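Local coordinates for uncharacterized protein SPO1766 (Silicibacter pomeroyi, PDB 3DNX) that is of unknown function but probably takes part in DNA repair as an MmcB-like member of the PDDEXK nuclease clan, at residues Leu76-Asp80 against Arg124-Leu128. Sequence-based numbering, arbitrary orientation.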
ATOM      1  N   LEU A  76     -14.613  -4.098  16.173  1.00 27.33           N
ATOM      2  CA  LEU A  76     -13.619  -4.691  17.073  1.00 27.22           C
ATOM      3  C   LEU A  76     -12.919  -5.957  16.551  1.00 26.79           C
ATOM      4  O   LEU A  76     -11.703  -6.136  16.735  1.00 26.50           O
ATOM      5  CB  LEU A  76     -14.275  -4.944  18.442  1.00 27.40           C
ATOM      6  CG  LEU A  76     -14.710  -3.657  19.185  1.00 26.60           C
ATOM      7  CD1 LEU A  76     -15.124  -3.942  20.639  1.00 25.98           C
ATOM      8  CD2 LEU A  76     -13.595  -2.602  19.133  1.00 25.85           C
ATOM      9  N   GLU A  77     -13.694  -6.836  15.920  1.00 26.70           N
ATOM     10  CA  GLU A  77     -13.181  -8.076  15.392  1.00 27.00           C
ATOM     11  C   GLU A  77     -12.271  -7.892  14.179  1.00 27.17           C
ATOM     12  O   GLU A  77     -11.702  -8.860  13.683  1.00 26.94           O
ATOM     13  CB  GLU A  77     -14.339  -9.031  15.044  1.00 27.76           C
ATOM     14  CG  GLU A  77     -15.305  -8.578  13.929  1.00 27.43           C
ATOM     15  CD  GLU A  77     -16.138  -9.740  13.412  1.00 30.96           C
ATOM     16  OE1 GLU A  77     -15.639 -10.891  13.484  1.00 29.86           O
ATOM     17  OE2 GLU A  77     -17.277  -9.519  12.935  1.00 31.00           O
ATOM     18  N   TRP A  78     -12.139  -6.665  13.694  1.00 27.84           N
ATOM     19  CA  TRP A  78     -11.329  -6.390  12.510  1.00 28.52           C
ATOM     20  C   TRP A  78     -10.054  -5.623  12.820  1.00 29.51           C
ATOM     21  O   TRP A  78      -9.438  -5.101  11.895  1.00 29.23           O
ATOM     22  CB  TRP A  78     -12.160  -5.618  11.486  1.00 28.34           C
ATOM     23  CG  TRP A  78     -13.339  -6.389  11.049  1.00 27.70           C
ATOM     24  CD1 TRP A  78     -14.637  -6.148  11.372  1.00 28.32           C
ATOM     25  CD2 TRP A  78     -13.335  -7.577  10.238  1.00 28.02           C
ATOM     26  NE1 TRP A  78     -15.452  -7.106  10.800  1.00 26.63           N
ATOM     27  CE2 TRP A  78     -14.678  -7.993  10.102  1.00 26.73           C
ATOM     28  CE3 TRP A  78     -12.325  -8.330   9.617  1.00 26.37           C
ATOM     29  CZ2 TRP A  78     -15.038  -9.104   9.362  1.00 28.27           C
ATOM     30  CZ3 TRP A  78     -12.677  -9.424   8.881  1.00 27.45           C
ATOM     31  CH2 TRP A  78     -14.028  -9.816   8.763  1.00 28.83           C
ATOM     32  N   CYS A  79      -9.673  -5.550  14.105  1.00 30.37           N
ATOM     33  CA  CYS A  79      -8.479  -4.816  14.519  1.00 30.52           C
ATOM     34  C   CYS A  79      -7.872  -5.351  15.810  1.00 30.62           C
ATOM     35  O   CYS A  79      -8.488  -6.124  16.517  1.00 30.35           O
ATOM     36  CB  CYS A  79      -8.785  -3.316  14.661  1.00 29.95           C
ATOM     37  SG  CYS A  79     -10.007  -2.864  15.906  1.00 33.52           S
ATOM     38  N   ASP A  80      -6.614  -5.003  16.046  1.00 30.59           N
ATOM     39  CA  ASP A  80      -5.957  -5.260  17.308  1.00 30.05           C
ATOM     40  C   ASP A  80      -6.346  -4.184  18.321  1.00 30.40           C
ATOM     41  O   ASP A  80      -6.537  -4.501  19.482  1.00 30.16           O
ATOM     42  CB  ASP A  80      -4.445  -5.263  17.146  1.00 30.00           C
ATOM     43  CG  ASP A  80      -3.963  -6.335  16.232  1.00 29.91           C
ATOM     44  OD1 ASP A  80      -4.344  -7.520  16.409  1.00 29.20           O
ATOM     45  OD2 ASP A  80      -3.178  -6.011  15.353  1.00 28.27           O
ATOM     46  N   ARG A 124      -6.621 -13.944   9.779  1.00 44.79           N
ATOM     47  CA  ARG A 124      -7.345 -12.702   9.557  1.00 44.89           C
ATOM     48  C   ARG A 124      -6.418 -11.512   9.378  1.00 43.80           C
ATOM     49  O   ARG A 124      -6.687 -10.640   8.562  1.00 43.62           O
ATOM     50  CB  ARG A 124      -8.201 -12.411  10.753  1.00 45.15           C
ATOM     51  CG  ARG A 124      -9.235 -11.331  10.537  1.00 47.67           C
ATOM     52  CD  ARG A 124     -10.588 -12.009  10.433  1.00 48.71           C
ATOM     53  NE  ARG A 124     -11.604 -11.193  10.975  1.00 47.08           N
ATOM     54  CZ  ARG A 124     -12.829 -11.600  11.301  1.00 45.97           C
ATOM     55  NH1 ARG A 124     -13.648 -10.717  11.807  1.00 42.19           N
ATOM     56  NH2 ARG A 124     -13.259 -12.843  11.108  1.00 42.92           N
ATOM     57  N   ARG A 125      -5.366 -11.451  10.189  1.00 42.61           N
ATOM     58  CA  ARG A 125      -4.329 -10.455  10.009  1.00 42.30           C
ATOM     59  C   ARG A 125      -3.809 -10.483   8.558  1.00 42.47           C
ATOM     60  O   ARG A 125      -3.584  -9.447   7.938  1.00 41.94           O
ATOM     61  CB  ARG A 125      -3.182 -10.726  10.960  1.00 41.69           C
ATOM     62  CG  ARG A 125      -2.108  -9.657  10.955  1.00 41.56           C
ATOM     63  CD  ARG A 125      -1.015  -9.973  11.952  1.00 41.36           C
ATOM     64  NE  ARG A 125      -1.616 -10.249  13.248  1.00 40.48           N
ATOM     65  CZ  ARG A 125      -2.138  -9.322  14.037  1.00 43.83           C
ATOM     66  NH1 ARG A 125      -2.116  -8.040  13.678  1.00 45.33           N
ATOM     67  NH2 ARG A 125      -2.715  -9.688  15.191  1.00 40.81           N
ATOM     68  N   LYS A 126      -3.589 -11.670   8.032  1.00 42.91           N
ATOM     69  CA  LYS A 126      -3.096 -11.827   6.642  1.00 43.36           C
ATOM     70  C   LYS A 126      -4.039 -11.236   5.621  1.00 42.40           C
ATOM     71  O   LYS A 126      -3.616 -10.509   4.718  1.00 42.17           O
ATOM     72  CB  LYS A 126      -2.952 -13.296   6.272  1.00 45.04           C
ATOM     73  CG  LYS A 126      -1.639 -13.895   6.628  1.00 49.40           C
ATOM     74  CD  LYS A 126      -1.295 -15.064   5.717  1.00 54.56           C
ATOM     75  CE  LYS A 126      -0.644 -16.224   6.505  1.00 57.35           C
ATOM     76  NZ  LYS A 126      -0.502 -15.954   8.001  1.00 57.21           N
ATOM     77  N   VAL A 127      -5.315 -11.579   5.739  1.00 41.11           N
ATOM     78  CA  VAL A 127      -6.327 -11.098   4.802  1.00 40.38           C
ATOM     79  C   VAL A 127      -6.384  -9.582   4.803  1.00 39.67           C
ATOM     80  O   VAL A 127      -6.424  -8.946   3.741  1.00 38.37           O
ATOM     81  CB  VAL A 127      -7.724 -11.680   5.122  1.00 40.77           C
ATOM     82  CG1 VAL A 127      -8.804 -11.001   4.281  1.00 42.42           C
ATOM     83  CG2 VAL A 127      -7.745 -13.134   4.842  1.00 40.80           C
ATOM     84  N   LEU A 128      -6.374  -8.984   6.003  1.00 38.13           N
ATOM     85  CA  LEU A 128      -6.507  -7.567   6.115  1.00 37.40           C
ATOM     86  C   LEU A 128      -5.269  -6.812   5.620  1.00 36.22           C
ATOM     87  O   LEU A 128      -5.398  -5.757   5.058  1.00 36.07           O
ATOM     88  CB  LEU A 128      -6.778  -7.186   7.573  1.00 37.35           C
ATOM     89  CG  LEU A 128      -8.127  -7.631   8.123  1.00 38.53           C
ATOM     90  CD1 LEU A 128      -8.125  -7.391   9.636  1.00 36.55           C
ATOM     91  CD2 LEU A 128      -9.268  -6.841   7.433  1.00 36.32           C
TER
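Two arginines of helix 122-144, R124 and R125, meet E77, W78 and D80 in a cation-pi and salt-bridge contact that ties the start of this helix to the loop entering strand 81-86 of the mixed sheet. The guanidinium of R124 lies over one face of the W78 six-membered ring, with CZ 3.5 Å from its centroid and the planes at 24°. The R124 chain reaches the ring by turning at chi2 (106°) and again at chi3. At the guanidinium edge, R124 NH1 meets E77 OE1 at 2.6 Å in a salt bridge whose hydrogen bond is weak, bent to 138°. L128 extends the contact, its CD2 4.0 Å from W78 CE3. R125 makes the better-aligned pairing, end-on and nearly coplanar with the D80 carboxylate: NH1 reaches the syn lone pair of OD2 at 2.8 Å, almost straight, while NH2 meets OD1 at 3.0 Å. Backbone N of I54 and of L120 also donate to the D80 carboxylate, and R125 NH1 reaches G52 O. Four bonds thus hold the buried carboxylate, probably stabilising its negative charge and restricting rotation of both groups, whereas the outer R124 pairing combines stacking with a salt bridge whose hydrogen bond is weak.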